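Ribonucleoside-diphosphate reductase (Pseudomonas aeruginosa, PDB 5IM3) probably reduces ribonucleoside diphosphates to the deoxyribonucleotides needed for DNA synthesis, as the dATP-binding large chain of a class I ribonucleotide reductase. Local coordinates at residues A691-A696 against L748-L753; V432-A437 against R476-M481; P488-K493 against K518-R523. All blocks are in the same frame, centred on the assembly; numbering follows the deposited sequence.

Contact 1: residues A691-A696 against L748-L753; sequences AISYYA and LDWAPL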
ATOM      1  N   ALA A 691       5.365  34.995 -39.062  1.00 58.92           N
ATOM      2  CA  ALA A 691       6.356  35.820 -39.744  1.00 59.61           C
ATOM      3  C   ALA A 691       7.441  34.958 -40.381  1.00 57.94           C
ATOM      4  O   ALA A 691       7.744  35.100 -41.571  1.00 56.92           O
ATOM      5  CB  ALA A 691       6.966  36.822 -38.764  1.00 60.64           C
ATOM      6  N   ILE A 692       8.043  34.057 -39.599  1.00 56.72           N
ATOM      7  CA  ILE A 692       9.051  33.153 -40.147  1.00 58.27           C
ATOM      8  C   ILE A 692       8.469  32.356 -41.307  1.00 58.63           C
ATOM      9  O   ILE A 692       9.119  32.172 -42.343  1.00 57.34           O
ATOM     10  CB  ILE A 692       9.597  32.230 -39.040  1.00 57.21           C
ATOM     11  CG1 ILE A 692      10.281  33.060 -37.953  1.00 60.11           C
ATOM     12  CG2 ILE A 692      10.574  31.210 -39.621  1.00 54.65           C
ATOM     13  CD1 ILE A 692      10.720  32.264 -36.743  1.00 58.95           C
ATOM     14  N   SER A 693       7.231  31.881 -41.156  1.00 63.23           N
ATOM     15  CA  SER A 693       6.609  31.069 -42.198  1.00 68.65           C
ATOM     16  C   SER A 693       6.495  31.840 -43.504  1.00 66.29           C
ATOM     17  O   SER A 693       6.824  31.323 -44.579  1.00 64.96           O
ATOM     18  CB  SER A 693       5.232  30.603 -41.739  1.00 76.13           C
ATOM     19  OG  SER A 693       4.487  30.119 -42.836  1.00 85.23           O
ATOM     20  N   TYR A 694       6.006  33.080 -43.431  1.00 65.56           N
ATOM     21  CA  TYR A 694       5.895  33.911 -44.624  1.00 65.55           C
ATOM     22  C   TYR A 694       7.243  34.037 -45.323  1.00 63.90           C
ATOM     23  O   TYR A 694       7.354  33.818 -46.534  1.00 63.80           O
ATOM     24  CB  TYR A 694       5.351  35.287 -44.235  1.00 67.23           C
ATOM     25  CG  TYR A 694       4.972  36.170 -45.400  1.00 68.31           C
ATOM     26  CD1 TYR A 694       5.926  36.931 -46.060  1.00 69.09           C
ATOM     27  CD2 TYR A 694       3.653  36.254 -45.832  1.00 69.27           C
ATOM     28  CE1 TYR A 694       5.582  37.743 -47.120  1.00 71.40           C
ATOM     29  CE2 TYR A 694       3.299  37.068 -46.892  1.00 70.57           C
ATOM     30  CZ  TYR A 694       4.268  37.807 -47.533  1.00 72.42           C
ATOM     31  OH  TYR A 694       3.921  38.617 -48.588  1.00 77.06           O
ATOM     32  N   TYR A 695       8.287  34.376 -44.562  1.00 61.35           N
ATOM     33  CA  TYR A 695       9.609  34.565 -45.148  1.00 60.36           C
ATOM     34  C   TYR A 695      10.180  33.255 -45.675  1.00 58.46           C
ATOM     35  O   TYR A 695      10.775  33.222 -46.758  1.00 58.65           O
ATOM     36  CB  TYR A 695      10.541  35.187 -44.110  1.00 60.25           C
ATOM     37  CG  TYR A 695      10.080  36.550 -43.657  1.00 61.99           C
ATOM     38  CD1 TYR A 695       9.579  37.464 -44.575  1.00 64.18           C
ATOM     39  CD2 TYR A 695      10.125  36.918 -42.318  1.00 61.98           C
ATOM     40  CE1 TYR A 695       9.151  38.701 -44.186  1.00 65.27           C
ATOM     41  CE2 TYR A 695       9.693  38.163 -41.918  1.00 64.24           C
ATOM     42  CZ  TYR A 695       9.207  39.040 -42.871  1.00 65.58           C
ATOM     43  OH  TYR A 695       8.775  40.272 -42.503  1.00 68.46           O
ATOM     44  N   ALA A 696      10.013  32.165 -44.927  1.00 54.63           N
ATOM     45  CA  ALA A 696      10.518  30.877 -45.388  1.00 57.47           C
ATOM     46  C   ALA A 696       9.843  30.469 -46.692  1.00 55.91           C
ATOM     47  O   ALA A 696      10.509  30.071 -47.655  1.00 55.11           O
ATOM     48  CB  ALA A 696      10.307  29.816 -44.307  1.00 54.36           C
ATOM     49  N   LEU A 748      -0.949  38.931 -41.165  1.00 83.30           N
ATOM     50  CA  LEU A 748      -0.302  39.297 -42.417  1.00 84.30           C
ATOM     51  C   LEU A 748      -1.300  39.188 -43.563  1.00 86.02           C
ATOM     52  O   LEU A 748      -2.434  38.734 -43.391  1.00 86.59           O
ATOM     53  CB  LEU A 748       0.914  38.402 -42.691  1.00 82.40           C
ATOM     54  CG  LEU A 748       2.269  38.845 -42.134  1.00 83.81           C
ATOM     55  CD1 LEU A 748       2.217  39.094 -40.634  1.00 84.11           C
ATOM     56  CD2 LEU A 748       3.323  37.800 -42.465  1.00 80.25           C
ATOM     57  N   ASP A 749      -0.861  39.615 -44.745  1.00 84.63           N
ATOM     58  CA  ASP A 749      -1.638  39.480 -45.974  1.00 84.81           C
ATOM     59  C   ASP A 749      -1.020  38.359 -46.799  1.00 82.01           C
ATOM     60  O   ASP A 749       0.038  38.539 -47.410  1.00 82.46           O
ATOM     61  CB  ASP A 749      -1.664  40.786 -46.762  1.00 86.95           C
ATOM     62  CG  ASP A 749      -2.430  40.661 -48.066  1.00 88.12           C
ATOM     63  OD1 ASP A 749      -3.292  39.760 -48.166  1.00 87.43           O
ATOM     64  OD2 ASP A 749      -2.170  41.458 -48.991  1.00 90.10           O
ATOM     65  N   TRP A 750      -1.687  37.208 -46.821  1.00 78.52           N
ATOM     66  CA  TRP A 750      -1.165  36.026 -47.492  1.00 74.64           C
ATOM     67  C   TRP A 750      -1.652  35.885 -48.927  1.00 74.89           C
ATOM     68  O   TRP A 750      -1.083  35.085 -49.677  1.00 74.51           O
ATOM     69  CB  TRP A 750      -1.548  34.770 -46.708  1.00 71.39           C
ATOM     70  CG  TRP A 750      -0.830  34.638 -45.402  1.00 70.64           C
ATOM     71  CD1 TRP A 750      -1.184  35.203 -44.211  1.00 70.70           C
ATOM     72  CD2 TRP A 750       0.366  33.891 -45.154  1.00 67.68           C
ATOM     73  NE1 TRP A 750      -0.279  34.856 -43.236  1.00 68.67           N
ATOM     74  CE2 TRP A 750       0.681  34.048 -43.790  1.00 68.40           C
ATOM     75  CE3 TRP A 750       1.202  33.105 -45.953  1.00 65.61           C
ATOM     76  CZ2 TRP A 750       1.795  33.445 -43.207  1.00 65.73           C
ATOM     77  CZ3 TRP A 750       2.308  32.511 -45.373  1.00 63.51           C
ATOM     78  CH2 TRP A 750       2.594  32.682 -44.014  1.00 63.45           C
ATOM     79  N   ALA A 751      -2.680  36.632 -49.327  1.00 74.36           N
ATOM     80  CA  ALA A 751      -3.209  36.487 -50.680  1.00 74.01           C
ATOM     81  C   ALA A 751      -2.150  36.700 -51.752  1.00 73.33           C
ATOM     82  O   ALA A 751      -2.104  35.896 -52.700  1.00 73.44           O
ATOM     83  CB  ALA A 751      -4.392  37.444 -50.876  1.00 76.57           C
ATOM     84  N   PRO A 752      -1.286  37.719 -51.682  1.00 75.21           N
ATOM     85  CA  PRO A 752      -0.261  37.858 -52.730  1.00 74.70           C
ATOM     86  C   PRO A 752       0.734  36.714 -52.745  1.00 73.10           C
ATOM     87  O   PRO A 752       1.155  36.279 -53.825  1.00 73.64           O
ATOM     88  CB  PRO A 752       0.415  39.194 -52.386  1.00 75.58           C
ATOM     89  CG  PRO A 752      -0.564  39.916 -51.522  1.00 76.95           C
ATOM     90  CD  PRO A 752      -1.248  38.845 -50.734  1.00 75.46           C
ATOM     91  N   LEU A 753       1.136  36.216 -51.573  1.00 70.07           N
ATOM     92  CA  LEU A 753       2.065  35.093 -51.533  1.00 69.13           C
ATOM     93  C   LEU A 753       1.387  33.793 -51.950  1.00 69.13           C
ATOM     94  O   LEU A 753       2.028  32.931 -52.563  1.00 69.39           O
ATOM     95  CB  LEU A 753       2.664  34.958 -50.133  1.00 66.12           C
ATOM     96  CG  LEU A 753       3.779  33.920 -49.981  1.00 64.51           C
ATOM     97  CD1 LEU A 753       4.963  34.255 -50.880  1.00 65.17           C
ATOM     98  CD2 LEU A 753       4.222  33.818 -48.528  1.00 62.93           C
TER
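The ring of Y694, projecting from helix 691-696, meets W750 as an edge-to-face aromatic pair. Its CD2 edge lies over the six-membered ring of W750, toward the rim, with centroids 5.2 Å apart and planes at 67°. The indole also reaches the helix backbone, where W750 CH2 comes within 3.5 Å of Y694 N. W750 NE1 is hydrogen-bonded to E690 OE2, one turn back on the helix of Y694, which helps set the lie of the indole; the ring of W869 also meets it, nearly parallel.

Two leucines add apolar contacts to the tyrosine. L753 CD2 sits over one face in a CH-pi contact, 3.8 Å from the Y694 ring centroid, and the leucine and tyrosine side chains run past one another in opposing senses. L748 CD2 approaches the root of the ring obliquely, 3.7 Å from Y694 CB. CG of Y694 is anti to the backbone N (chi1 -170°).

Polar groups meet the aromatic edges. D749 O lies near the Y694 plane, 3.6 Å from CE2, while S693 OG touches the indole edge, 3.4 Å from W750 CH2. D749 OD1 accepts a weak capping bond from A751 N in the turn that leads into the following helix.

Aromatic packing thus fastens the loop leading into helix 751-757 against the long helix 679-707, in the barrel domain of the ribonucleotide reductase fold.

Contact 2: residues V432-A437 against R476-M481; sequences VVNDTA and RRTHDM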
ATOM      1  N   VAL A 432      15.189  -7.760 -33.622  1.00 41.12           N
ATOM      2  CA  VAL A 432      16.331  -7.669 -34.525  1.00 40.70           C
ATOM      3  C   VAL A 432      16.736  -6.210 -34.717  1.00 40.71           C
ATOM      4  O   VAL A 432      17.920  -5.877 -34.726  1.00 41.79           O
ATOM      5  CB  VAL A 432      16.004  -8.346 -35.868  1.00 39.70           C
ATOM      6  CG1 VAL A 432      17.184  -8.239 -36.827  1.00 39.86           C
ATOM      7  CG2 VAL A 432      15.621  -9.816 -35.645  1.00 44.37           C
ATOM      8  N   VAL A 433      15.755  -5.321 -34.876  1.00 40.19           N
ATOM      9  CA  VAL A 433      16.038  -3.887 -34.950  1.00 41.56           C
ATOM     10  C   VAL A 433      16.775  -3.440 -33.699  1.00 40.23           C
ATOM     11  O   VAL A 433      17.810  -2.771 -33.762  1.00 36.58           O
ATOM     12  CB  VAL A 433      14.732  -3.094 -35.139  1.00 40.61           C
ATOM     13  CG1 VAL A 433      14.992  -1.596 -35.011  1.00 39.76           C
ATOM     14  CG2 VAL A 433      14.093  -3.424 -36.474  1.00 41.17           C
ATOM     15  N   ASN A 434      16.227  -3.805 -32.538  1.00 39.83           N
ATOM     16  CA  ASN A 434      16.797  -3.391 -31.264  1.00 37.82           C
ATOM     17  C   ASN A 434      18.270  -3.763 -31.166  1.00 40.68           C
ATOM     18  O   ASN A 434      19.098  -2.950 -30.743  1.00 36.30           O
ATOM     19  CB  ASN A 434      16.000  -4.036 -30.131  1.00 37.59           C
ATOM     20  CG  ASN A 434      16.523  -3.668 -28.768  1.00 38.67           C
ATOM     21  OD1 ASN A 434      16.087  -2.685 -28.168  1.00 39.50           O
ATOM     22  ND2 ASN A 434      17.462  -4.456 -28.265  1.00 39.50           N
ATOM     23  N   ASP A 435      18.619  -4.991 -31.564  1.00 44.13           N
ATOM     24  CA  ASP A 435      19.999  -5.442 -31.459  1.00 48.45           C
ATOM     25  C   ASP A 435      20.882  -4.865 -32.554  1.00 44.20           C
ATOM     26  O   ASP A 435      22.105  -4.830 -32.387  1.00 42.90           O
ATOM     27  CB  ASP A 435      20.054  -6.968 -31.489  1.00 53.81           C
ATOM     28  CG  ASP A 435      19.400  -7.594 -30.268  1.00 60.43           C
ATOM     29  OD1 ASP A 435      18.334  -7.100 -29.841  1.00 62.06           O
ATOM     30  OD2 ASP A 435      19.954  -8.577 -29.731  1.00 62.90           O
ATOM     31  N   THR A 436      20.293  -4.412 -33.660  1.00 37.78           N
ATOM     32  CA  THR A 436      21.064  -3.688 -34.664  1.00 40.70           C
ATOM     33  C   THR A 436      21.453  -2.307 -34.152  1.00 38.11           C
ATOM     34  O   THR A 436      22.585  -1.860 -34.351  1.00 40.46           O
ATOM     35  CB  THR A 436      20.255  -3.587 -35.956  1.00 39.94           C
ATOM     36  OG1 THR A 436      20.066  -4.900 -36.496  1.00 38.28           O
ATOM     37  CG2 THR A 436      20.960  -2.706 -36.984  1.00 38.06           C
ATOM     38  N   ALA A 437      20.529  -1.623 -33.474  1.00 39.22           N
ATOM     39  CA  ALA A 437      20.850  -0.326 -32.890  1.00 38.45           C
ATOM     40  C   ALA A 437      21.980  -0.446 -31.871  1.00 42.37           C
ATOM     41  O   ALA A 437      22.861   0.421 -31.805  1.00 40.92           O
ATOM     42  CB  ALA A 437      19.598   0.275 -32.261  1.00 38.20           C
ATOM     43  N   ARG A 476       9.826 -10.071 -24.940  1.00 52.19           N
ATOM     44  CA  ARG A 476       8.776  -9.133 -25.319  1.00 49.91           C
ATOM     45  C   ARG A 476       9.175  -7.696 -24.989  1.00 47.16           C
ATOM     46  O   ARG A 476       8.320  -6.833 -24.788  1.00 45.12           O
ATOM     47  CB  ARG A 476       7.462  -9.512 -24.635  1.00 47.83           C
ATOM     48  CG  ARG A 476       6.993 -10.931 -24.966  1.00 47.12           C
ATOM     49  CD  ARG A 476       5.824 -11.382 -24.097  1.00 48.13           C
ATOM     50  NE  ARG A 476       4.594 -10.662 -24.409  1.00 47.54           N
ATOM     51  CZ  ARG A 476       3.796 -10.949 -25.432  1.00 47.29           C
ATOM     52  NH1 ARG A 476       4.093 -11.945 -26.257  1.00 47.94           N
ATOM     53  NH2 ARG A 476       2.696 -10.234 -25.634  1.00 47.94           N
ATOM     54  N   ARG A 477      10.482  -7.430 -24.945  1.00 49.26           N
ATOM     55  CA  ARG A 477      11.019  -6.121 -24.606  1.00 50.07           C
ATOM     56  C   ARG A 477      12.051  -5.696 -25.643  1.00 47.70           C
ATOM     57  O   ARG A 477      12.785  -6.525 -26.187  1.00 47.63           O
ATOM     58  CB  ARG A 477      11.682  -6.132 -23.216  1.00 51.71           C
ATOM     59  CG  ARG A 477      10.855  -5.528 -22.100  1.00 51.87           C
ATOM     60  CD  ARG A 477       9.441  -6.033 -22.141  1.00 52.30           C
ATOM     61  NE  ARG A 477       8.780  -5.967 -20.848  1.00 49.50           N
ATOM     62  CZ  ARG A 477       7.536  -6.381 -20.642  1.00 51.16           C
ATOM     63  NH1 ARG A 477       6.832  -6.873 -21.652  1.00 50.73           N
ATOM     64  NH2 ARG A 477       6.995  -6.305 -19.432  1.00 52.13           N
ATOM     65  N   THR A 478      12.112  -4.389 -25.899  1.00 46.45           N
ATOM     66  CA  THR A 478      13.160  -3.779 -26.721  1.00 42.30           C
ATOM     67  C   THR A 478      13.664  -2.555 -25.955  1.00 41.99           C
ATOM     68  O   THR A 478      13.196  -1.437 -26.181  1.00 40.73           O
ATOM     69  CB  THR A 478      12.646  -3.400 -28.121  1.00 40.55           C
ATOM     70  OG1 THR A 478      11.566  -2.463 -28.007  1.00 38.27           O
ATOM     71  CG2 THR A 478      12.168  -4.631 -28.889  1.00 39.05           C
ATOM     72  N   HIS A 479      14.624  -2.771 -25.052  1.00 43.12           N
ATOM     73  CA  HIS A 479      15.104  -1.711 -24.169  1.00 46.31           C
ATOM     74  C   HIS A 479      16.016  -0.707 -24.862  1.00 47.78           C
ATOM     75  O   HIS A 479      16.392   0.289 -24.234  1.00 45.13           O
ATOM     76  CB  HIS A 479      15.855  -2.308 -22.976  1.00 48.51           C
ATOM     77  CG  HIS A 479      15.019  -3.215 -22.128  1.00 50.96           C
ATOM     78  ND1 HIS A 479      15.271  -4.564 -22.011  1.00 51.99           N
ATOM     79  CD2 HIS A 479      13.932  -2.967 -21.360  1.00 50.31           C
ATOM     80  CE1 HIS A 479      14.378  -5.109 -21.206  1.00 52.60           C
ATOM     81  NE2 HIS A 479      13.554  -4.161 -20.796  1.00 52.67           N
ATOM     82  N   ASP A 480      16.385  -0.935 -26.121  1.00 47.30           N
ATOM     83  CA  ASP A 480      17.298  -0.045 -26.829  1.00 47.36           C
ATOM     84  C   ASP A 480      16.648   0.566 -28.061  1.00 44.46           C
ATOM     85  O   ASP A 480      17.345   1.068 -28.945  1.00 47.79           O
ATOM     86  CB  ASP A 480      18.575  -0.796 -27.206  1.00 50.08           C
ATOM     87  CG  ASP A 480      19.167  -1.552 -26.030  1.00 52.90           C
ATOM     88  OD1 ASP A 480      19.942  -0.949 -25.261  1.00 53.54           O
ATOM     89  OD2 ASP A 480      18.847  -2.750 -25.872  1.00 54.14           O
ATOM     90  N   MET A 481      15.322   0.547 -28.126  1.00 46.43           N
ATOM     91  CA  MET A 481      14.573   1.035 -29.273  1.00 45.85           C
ATOM     92  C   MET A 481      13.426   1.897 -28.778  1.00 45.54           C
ATOM     93  O   MET A 481      12.763   1.554 -27.795  1.00 47.93           O
ATOM     94  CB  MET A 481      14.026  -0.135 -30.110  1.00 46.30           C
ATOM     95  CG  MET A 481      13.350   0.271 -31.409  1.00 46.40           C
ATOM     96  SD  MET A 481      12.457  -1.088 -32.192  1.00 46.59           S
ATOM     97  CE  MET A 481      11.001  -1.154 -31.151  1.00 48.24           C
TER
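N434 reaches from helix 432-437 to the turn at 478-481 and uses both ends of its amide. N434 OD1 accepts from D480 N at 2.7 Å, with the donor in the carbonyl plane and a C=O...N angle of 148°. N434 ND2 gives a hydrogen to D480 OD2, 3.2 Å away, on the anti lone pair of that oxygen. One asparagine therefore grips D480 by backbone and carboxylate together, although amide and carboxylate planes are turned 51° apart. CG of N434 is anti to the backbone N (chi1 180°).

Beside this pair, V433 CG1 makes an apolar contact with M481 SD at 3.8 Å. T478 CB is a carbon lying against the amide oxygen, 3.5 Å from N434 OD1.

The second shell fixes the amide further. N434 ND2 also donates to D435 OD1, 3.2 Å away and nearly in the amide plane, so it is shared by two acidic residues and would temper their mutual repulsion. The turn is type I, from T478 to M481, and K431 NZ bonds to R477 O just before it.

V433 and M481 both reach V450 on strand 450-455, while V433 also packs on I389 of helix 382-395. On the same helix as N434, T436 OG1 bonds to Y386 OH of a second subunit, another copy of this protein, so helix 427-440 joins the turn before strand 482-487 to the interface with that subunit.

Contact 3: residues P488-K493 against K518-R523; sequences PDLFMK and KAFEER
P488 and F520 meet in the close-packed half of this contact, with L490 CB beside them at the ring edge. F520 extends from helix 518-523 with CG anti to the backbone N (chi1 168°), and its ring tip reaches the start of the other helix. F520 CE2 comes to 3.8 Å from P488 CB, in an oblique approach, while L490 CB lies near the ring plane, 4.2 Å from F520 CE2. P488 occupies the N-cap position of helix 489-493, so the phenyl group packs on the residue from which that helix sets out. All three side chains are buried.

L490 also leads over to the polar half. L490 CD1 lies against the E521 carboxylate, 3.7 Å from E521 OE1. Beyond it, the extended side chain of K493 crosses that of E521 at about a right angle and closes a salt bridge. K493 NZ is 3.1 Å from E521 OE1, on its syn lone pair, and makes a weaker bond of 3.2 Å to E521 OE2; a further weak bond runs to R735 O. Both residues are partly exposed, in contrast to the hydrophobic cluster. A water accepts from L490 N at 3.0 Å and donates to E521 OE2 at 3.3 Å. A backbone N-H in the first turn of helix 489-493 is thereby linked to the glutamate, whose negative charge the helix start would tend to favour. D489, whose carboxylate bonds to R735, touches E521 only marginally.

The two helix segments approach to 10.7 Å between axes at 63°. Helix 489-496 directly follows strand 482-487, and its other side, through F491, packs on helix 544-558; P488 and F520 both also touch helix 566-571, while K493 meets W896 of helix 885-897.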
ATOM      1  N   PRO A 488      -4.823   7.136 -35.622  1.00 47.24           N
ATOM      2  CA  PRO A 488      -5.813   7.760 -36.506  1.00 47.60           C
ATOM      3  C   PRO A 488      -6.814   8.593 -35.719  1.00 48.84           C
ATOM      4  O   PRO A 488      -7.107   8.319 -34.554  1.00 47.22           O
ATOM      5  CB  PRO A 488      -6.501   6.564 -37.180  1.00 48.96           C
ATOM      6  CG  PRO A 488      -5.666   5.361 -36.839  1.00 47.93           C
ATOM      7  CD  PRO A 488      -4.995   5.676 -35.552  1.00 47.48           C
ATOM      8  N   ASP A 489      -7.348   9.621 -36.385  1.00 49.95           N
ATOM      9  CA  ASP A 489      -8.367  10.461 -35.761  1.00 52.78           C
ATOM     10  C   ASP A 489      -9.537   9.628 -35.259  1.00 52.10           C
ATOM     11  O   ASP A 489     -10.117   9.928 -34.209  1.00 51.24           O
ATOM     12  CB  ASP A 489      -8.862  11.515 -36.755  1.00 55.67           C
ATOM     13  CG  ASP A 489      -7.947  12.722 -36.838  1.00 56.10           C
ATOM     14  OD1 ASP A 489      -6.840  12.679 -36.260  1.00 55.19           O
ATOM     15  OD2 ASP A 489      -8.335  13.716 -37.485  1.00 56.95           O
ATOM     16  N   LEU A 490      -9.899   8.575 -35.997  1.00 51.34           N
ATOM     17  CA  LEU A 490     -11.079   7.795 -35.645  1.00 51.41           C
ATOM     18  C   LEU A 490     -10.937   7.176 -34.262  1.00 49.75           C
ATOM     19  O   LEU A 490     -11.917   7.085 -33.515  1.00 51.85           O
ATOM     20  CB  LEU A 490     -11.321   6.711 -36.695  1.00 51.52           C
ATOM     21  CG  LEU A 490     -12.607   5.899 -36.551  1.00 52.13           C
ATOM     22  CD1 LEU A 490     -13.827   6.789 -36.696  1.00 53.33           C
ATOM     23  CD2 LEU A 490     -12.638   4.788 -37.582  1.00 53.22           C
ATOM     24  N   PHE A 491      -9.727   6.748 -33.897  1.00 49.60           N
ATOM     25  CA  PHE A 491      -9.527   6.183 -32.567  1.00 50.43           C
ATOM     26  C   PHE A 491      -9.837   7.215 -31.491  1.00 51.15           C
ATOM     27  O   PHE A 491     -10.560   6.929 -30.530  1.00 52.37           O
ATOM     28  CB  PHE A 491      -8.101   5.660 -32.411  1.00 47.66           C
ATOM     29  CG  PHE A 491      -7.774   5.225 -31.008  1.00 47.08           C
ATOM     30  CD1 PHE A 491      -8.236   4.015 -30.515  1.00 47.14           C
ATOM     31  CD2 PHE A 491      -7.018   6.033 -30.176  1.00 47.32           C
ATOM     32  CE1 PHE A 491      -7.943   3.617 -29.221  1.00 46.32           C
ATOM     33  CE2 PHE A 491      -6.724   5.639 -28.879  1.00 47.11           C
ATOM     34  CZ  PHE A 491      -7.186   4.429 -28.405  1.00 45.23           C
ATOM     35  N   MET A 492      -9.294   8.426 -31.636  1.00 52.60           N
ATOM     36  CA  MET A 492      -9.594   9.486 -30.680  1.00 56.27           C
ATOM     37  C   MET A 492     -11.084   9.803 -30.662  1.00 59.20           C
ATOM     38  O   MET A 492     -11.654  10.077 -29.601  1.00 60.82           O
ATOM     39  CB  MET A 492      -8.787  10.739 -31.015  1.00 56.22           C
ATOM     40  CG  MET A 492      -7.276  10.541 -30.997  1.00 55.15           C
ATOM     41  SD  MET A 492      -6.634   9.987 -29.408  1.00 54.24           S
ATOM     42  CE  MET A 492      -7.167  11.323 -28.332  1.00 57.67           C
ATOM     43  N   LYS A 493     -11.732   9.779 -31.831  1.00 60.15           N
ATOM     44  CA  LYS A 493     -13.181   9.956 -31.872  1.00 62.20           C
ATOM     45  C   LYS A 493     -13.885   8.910 -31.016  1.00 60.79           C
ATOM     46  O   LYS A 493     -14.837   9.225 -30.294  1.00 62.06           O
ATOM     47  CB  LYS A 493     -13.683   9.886 -33.314  1.00 63.54           C
ATOM     48  CG  LYS A 493     -13.328  11.088 -34.176  1.00 63.69           C
ATOM     49  CD  LYS A 493     -13.966  10.963 -35.554  1.00 66.06           C
ATOM     50  CE  LYS A 493     -13.691  12.178 -36.428  1.00 67.21           C
ATOM     51  NZ  LYS A 493     -14.337  12.057 -37.766  1.00 67.11           N
ATOM     52  N   LYS A 518     -11.349  11.001 -44.098  1.00 62.92           N
ATOM     53  CA  LYS A 518     -12.648  10.374 -44.329  1.00 64.40           C
ATOM     54  C   LYS A 518     -12.502   9.032 -45.032  1.00 62.36           C
ATOM     55  O   LYS A 518     -13.209   8.070 -44.708  1.00 63.26           O
ATOM     56  CB  LYS A 518     -13.541  11.302 -45.152  1.00 68.90           C
ATOM     57  CG  LYS A 518     -14.305  12.329 -44.339  1.00 72.42           C
ATOM     58  CD  LYS A 518     -15.395  12.982 -45.173  1.00 76.24           C
ATOM     59  CE  LYS A 518     -16.343  13.793 -44.307  1.00 79.17           C
ATOM     60  NZ  LYS A 518     -15.630  14.849 -43.543  1.00 79.05           N
ATOM     61  N   ALA A 519     -11.599   8.952 -46.010  1.00 53.44           N
ATOM     62  CA  ALA A 519     -11.402   7.701 -46.735  1.00 50.37           C
ATOM     63  C   ALA A 519     -11.058   6.561 -45.784  1.00 48.03           C
ATOM     64  O   ALA A 519     -11.576   5.449 -45.927  1.00 47.01           O
ATOM     65  CB  ALA A 519     -10.308   7.875 -47.788  1.00 50.11           C
ATOM     66  N   PHE A 520     -10.187   6.818 -44.806  1.00 52.88           N
ATOM     67  CA  PHE A 520      -9.836   5.775 -43.848  1.00 53.30           C
ATOM     68  C   PHE A 520     -11.036   5.377 -43.000  1.00 52.35           C
ATOM     69  O   PHE A 520     -11.283   4.186 -42.785  1.00 52.07           O
ATOM     70  CB  PHE A 520      -8.690   6.235 -42.948  1.00 50.89           C
ATOM     71  CG  PHE A 520      -8.467   5.343 -41.755  1.00 50.52           C
ATOM     72  CD1 PHE A 520      -7.633   4.241 -41.845  1.00 52.76           C
ATOM     73  CD2 PHE A 520      -9.099   5.600 -40.548  1.00 50.19           C
ATOM     74  CE1 PHE A 520      -7.431   3.416 -40.751  1.00 49.77           C
ATOM     75  CE2 PHE A 520      -8.900   4.777 -39.456  1.00 50.15           C
ATOM     76  CZ  PHE A 520      -8.063   3.684 -39.560  1.00 48.74           C
ATOM     77  N   GLU A 521     -11.794   6.362 -42.512  1.00 50.41           N
ATOM     78  CA  GLU A 521     -12.867   6.072 -41.569  1.00 54.90           C
ATOM     79  C   GLU A 521     -13.986   5.282 -42.229  1.00 54.96           C
ATOM     80  O   GLU A 521     -14.585   4.401 -41.601  1.00 52.13           O
ATOM     81  CB  GLU A 521     -13.397   7.376 -40.972  1.00 57.34           C
ATOM     82  CG  GLU A 521     -12.324   8.184 -40.258  1.00 58.10           C
ATOM     83  CD  GLU A 521     -12.889   9.303 -39.403  1.00 60.88           C
ATOM     84  OE1 GLU A 521     -14.129   9.432 -39.325  1.00 62.21           O
ATOM     85  OE2 GLU A 521     -12.087  10.053 -38.808  1.00 61.24           O
ATOM     86  N   GLU A 522     -14.287   5.585 -43.494  1.00 63.04           N
ATOM     87  CA  GLU A 522     -15.265   4.792 -44.232  1.00 64.66           C
ATOM     88  C   GLU A 522     -14.770   3.365 -44.426  1.00 61.71           C
ATOM     89  O   GLU A 522     -15.487   2.398 -44.137  1.00 59.68           O
ATOM     90  CB  GLU A 522     -15.557   5.452 -45.581  1.00 69.67           C
ATOM     91  CG  GLU A 522     -16.352   4.577 -46.544  1.00 75.52           C
ATOM     92  CD  GLU A 522     -16.668   5.277 -47.846  1.00 79.65           C
ATOM     93  OE1 GLU A 522     -16.498   6.514 -47.913  1.00 80.64           O
ATOM     94  OE2 GLU A 522     -17.082   4.586 -48.803  1.00 81.41           O
ATOM     95  N   ARG A 523     -13.538   3.214 -44.917  1.00 55.41           N
ATOM     96  CA  ARG A 523     -13.001   1.882 -45.163  1.00 53.80           C
ATOM     97  C   ARG A 523     -12.833   1.112 -43.860  1.00 52.20           C
ATOM     98  O   ARG A 523     -13.055  -0.102 -43.817  1.00 51.46           O
ATOM     99  CB  ARG A 523     -11.669   1.986 -45.909  1.00 51.77           C
ATOM    100  CG  ARG A 523     -11.132   0.660 -46.443  1.00 49.12           C
ATOM    101  CD  ARG A 523     -12.087   0.030 -47.439  1.00 49.80           C
ATOM    102  NE  ARG A 523     -11.544  -1.186 -48.034  1.00 49.01           N
ATOM    103  CZ  ARG A 523     -12.248  -2.023 -48.788  1.00 50.36           C
ATOM    104  NH1 ARG A 523     -13.526  -1.774 -49.040  1.00 50.96           N
ATOM    105  NH2 ARG A 523     -11.675  -3.110 -49.293  1.00 51.46           N
TER
HETATM  106  O   HOH W   1      -9.183   8.570 -38.923  1.00 51.88           O

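All three contacts lie within the barrel domain and follow one another along the chain in the order 2, 3, 1, without touching. Contacts 2 and 3 have centres 31 Å apart yet are joined by one element: strand 482-487 of the mixed sheet runs from the turn of contact 2 to the start of helix 489-496 in contact 3. Contact 1 comes later, on helix 679-707, its centre about 44 Å from contact 2 and 32 Å from contact 3. The side chain of A437 in contact 2 is about 10 Å from a bound dATP, so its helix adjoins both nucleotide and second subunit; contacts 1 and 3 join elements within one chain, away from the known nucleotide sites.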